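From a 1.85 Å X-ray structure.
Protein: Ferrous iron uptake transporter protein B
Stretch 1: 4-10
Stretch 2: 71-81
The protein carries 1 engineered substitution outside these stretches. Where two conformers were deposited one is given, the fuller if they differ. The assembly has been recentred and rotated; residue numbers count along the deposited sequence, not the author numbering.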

# COMPACT_ATOMS: atom_id res chain seq x y z
N THR A 4 -16.09 5.15 9.70
CA THR A 4 -14.88 5.32 8.88
C THR A 4 -14.05 4.04 9.06
O THR A 4 -13.67 3.71 10.18
CB THR A 4 -14.08 6.58 9.21
OG1 THR A 4 -14.88 7.73 8.95
CG2 THR A 4 -12.84 6.69 8.33
N GLU A 5 -13.81 3.32 7.97
CA GLU A 5 -13.08 2.06 8.01
C GLU A 5 -11.64 2.32 7.62
O GLU A 5 -11.37 2.75 6.50
CB GLU A 5 -13.69 1.07 7.02
CG GLU A 5 -13.30 -0.35 7.27
CD GLU A 5 -13.98 -0.94 8.50
OE1 GLU A 5 -13.54 -2.00 8.96
OE2 GLU A 5 -14.96 -0.33 8.99
N ILE A 6 -10.73 2.04 8.56
CA ILE A 6 -9.32 2.28 8.39
C ILE A 6 -8.60 0.94 8.32
O ILE A 6 -8.56 0.21 9.31
CB ILE A 6 -8.75 3.13 9.55
CG1 ILE A 6 -9.49 4.48 9.64
CG2 ILE A 6 -7.24 3.34 9.34
CD1 ILE A 6 -9.05 5.39 10.77
N ALA A 7 -8.02 0.62 7.16
CA ALA A 7 -7.26 -0.61 6.98
C ALA A 7 -5.84 -0.45 7.52
O ALA A 7 -5.09 0.38 7.01
CB ALA A 7 -7.22 -1.03 5.49
N LEU A 8 -5.48 -1.24 8.53
CA LEU A 8 -4.14 -1.21 9.13
C LEU A 8 -3.28 -2.31 8.50
O LEU A 8 -3.64 -3.48 8.54
CB LEU A 8 -4.26 -1.43 10.64
CG LEU A 8 -3.02 -1.26 11.50
CD1 LEU A 8 -2.67 0.20 11.59
CD2 LEU A 8 -3.23 -1.85 12.89
N ILE A 9 -2.16 -1.93 7.89
CA ILE A 9 -1.29 -2.90 7.24
C ILE A 9 0.18 -2.47 7.26
O ILE A 9 0.51 -1.28 7.25
CB ILE A 9 -1.80 -3.21 5.80
CG1 ILE A 9 -1.03 -4.37 5.16
CG2 ILE A 9 -1.73 -1.98 4.92
CD1 ILE A 9 -1.70 -4.90 3.89
N GLY A 10 1.05 -3.46 7.28
CA GLY A 10 2.49 -3.21 7.23
C GLY A 10 3.20 -4.55 7.19
O GLY A 10 2.55 -5.61 7.19
N VAL A 71 -5.63 -12.04 0.76
CA VAL A 71 -6.63 -11.42 1.63
C VAL A 71 -6.46 -9.90 1.64
O VAL A 71 -7.45 -9.17 1.48
CB VAL A 71 -6.60 -12.02 3.06
CG1 VAL A 71 -7.14 -11.05 4.14
CG2 VAL A 71 -7.37 -13.34 3.05
N ALA A 72 -5.23 -9.43 1.80
CA ALA A 72 -4.98 -7.98 1.86
C ALA A 72 -5.40 -7.31 0.55
O ALA A 72 -6.12 -6.31 0.55
CB ALA A 72 -3.53 -7.69 2.19
N ARG A 73 -4.94 -7.87 -0.57
CA ARG A 73 -5.27 -7.31 -1.88
C ARG A 73 -6.78 -7.24 -2.14
O ARG A 73 -7.29 -6.17 -2.50
CB ARG A 73 -4.61 -8.13 -2.99
CG ARG A 73 -4.80 -7.53 -4.35
CD ARG A 73 -4.54 -8.53 -5.45
NE ARG A 73 -3.14 -8.92 -5.55
CZ ARG A 73 -2.58 -9.49 -6.61
NH1 ARG A 73 -3.31 -9.75 -7.70
NH2 ARG A 73 -1.30 -9.81 -6.59
N ASP A 74 -7.47 -8.37 -1.98
CA ASP A 74 -8.91 -8.44 -2.25
C ASP A 74 -9.67 -7.42 -1.40
O ASP A 74 -10.56 -6.73 -1.89
CB ASP A 74 -9.49 -9.84 -1.99
CG ASP A 74 -8.97 -10.88 -2.97
OD1 ASP A 74 -8.39 -10.51 -4.02
OD2 ASP A 74 -9.11 -12.09 -2.70
N TYR A 75 -9.31 -7.32 -0.13
CA TYR A 75 -9.95 -6.36 0.73
C TYR A 75 -9.71 -4.93 0.25
O TYR A 75 -10.65 -4.14 0.12
CB TYR A 75 -9.47 -6.50 2.16
CG TYR A 75 -10.07 -5.44 3.02
CD1 TYR A 75 -11.40 -5.54 3.44
CD2 TYR A 75 -9.34 -4.32 3.41
CE1 TYR A 75 -11.97 -4.55 4.23
CE2 TYR A 75 -9.90 -3.35 4.19
CZ TYR A 75 -11.21 -3.46 4.60
OH TYR A 75 -11.76 -2.47 5.38
N LEU A 76 -8.45 -4.59 -0.02
CA LEU A 76 -8.15 -3.22 -0.47
C LEU A 76 -8.75 -2.85 -1.82
O LEU A 76 -9.13 -1.70 -2.02
CB LEU A 76 -6.64 -2.97 -0.46
CG LEU A 76 -6.02 -3.02 0.94
CD1 LEU A 76 -4.51 -2.91 0.83
CD2 LEU A 76 -6.60 -1.90 1.86
N LEU A 77 -8.83 -3.81 -2.74
CA LEU A 77 -9.46 -3.59 -4.05
C LEU A 77 -10.99 -3.61 -4.00
O LEU A 77 -11.63 -3.20 -4.96
CB LEU A 77 -8.96 -4.62 -5.07
CG LEU A 77 -7.72 -4.18 -5.86
CD1 LEU A 77 -6.67 -3.57 -4.94
CD2 LEU A 77 -7.15 -5.34 -6.67
N SER A 78 -11.58 -4.07 -2.90
CA SER A 78 -13.05 -4.11 -2.74
C SER A 78 -13.65 -2.72 -2.50
O SER A 78 -14.88 -2.56 -2.52
CB SER A 78 -13.46 -5.03 -1.59
OG SER A 78 -13.27 -4.43 -0.31
N GLN A 79 -12.81 -1.73 -2.25
CA GLN A 79 -13.23 -0.37 -1.98
C GLN A 79 -14.13 -0.26 -0.72
O GLN A 79 -14.98 0.62 -0.66
CB GLN A 79 -13.89 0.26 -3.22
CG GLN A 79 -13.14 -0.01 -4.55
CD GLN A 79 -13.59 0.90 -5.69
OE1 GLN A 79 -14.09 0.43 -6.73
NE2 GLN A 79 -13.42 2.20 -5.50
N ARG A 80 -13.94 -1.14 0.27
CA ARG A 80 -14.64 -1.06 1.55
C ARG A 80 -13.87 -0.20 2.56
O ARG A 80 -14.47 0.35 3.48
CB ARG A 80 -14.85 -2.45 2.16
N ALA A 81 -12.55 -0.09 2.40
CA ALA A 81 -11.75 0.78 3.26
C ALA A 81 -11.81 2.24 2.81
O ALA A 81 -11.68 2.55 1.63
CB ALA A 81 -10.30 0.30 3.27

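The strand in stretch 1 lies against a helix that runs nearly antiparallel to it, at 153° between their N-to-C directions, and against the turn that follows the helix. The alternation of the strand decides which residues take part. E5, A7 and I9 direct their CA-to-CB bonds toward the second stretch, whereas T4 and I6 direct theirs away and make no contact. No hydrogen bond crosses between the modelled atoms, so the union rests on packing, with about 300 Å² buried in all.

T4, at the start of the stretch, directs its CA-to-CB bond away, and its hydroxyl is hydrogen-bonded elsewhere in the structure. E5 is the first residue to touch the second stretch, near the end where the chain has left the helix: E5 CA is 5.1 Å from A81 CA. E5 CB lies 3.7 Å from R80 O, and E5 CG lies 3.2 Å from Y75 OH. Glutamate suits this partly exposed position because its CG methylene packs against the tyrosine hydroxyl while its carboxylate lies farther from it. The contact buries Y75 OH without a hydrogen-bond partner in the model.

I6 directs its CA-to-CB bond away, and A7 brings the strand back to the interface. Its single methyl group meets three residues: A7 CB is 3.8 Å from Y75 CE2, 3.8 Å from L76 CD2 and 4.0 Å from A81 CB. It sits at the edge of the tyrosine ring, near the ring plane. Alanine fits well here, since a small apolar group can nestle among an aromatic ring, a leucine branch and another methyl. Y75, with chi1 in the t well, and L76, in the m well, both direct their CA-to-CB bonds toward the strand from successive positions on the helix.

A81 reaches this cluster because the chain bends after the helix. S78 OG donates a hydrogen bond to Y75 O (2.7 Å) and accepts a weak one from R80 N (3.4 Å), linking the helix to the turn. Q79, with positive phi, is the first residue to leave helical geometry.

L8 is out of reach of the helix, but I9 faces it again. With both chi angles in the t well, its side chain extends until I9 CD1 lies 3.7 Å from A72 CB. I9 CA and A72 CA are 8.3 Å apart, so a long apolar side chain spans the gap while the small alanine keeps the helix surface low. G10, lacking a side chain, adds nothing to the contact.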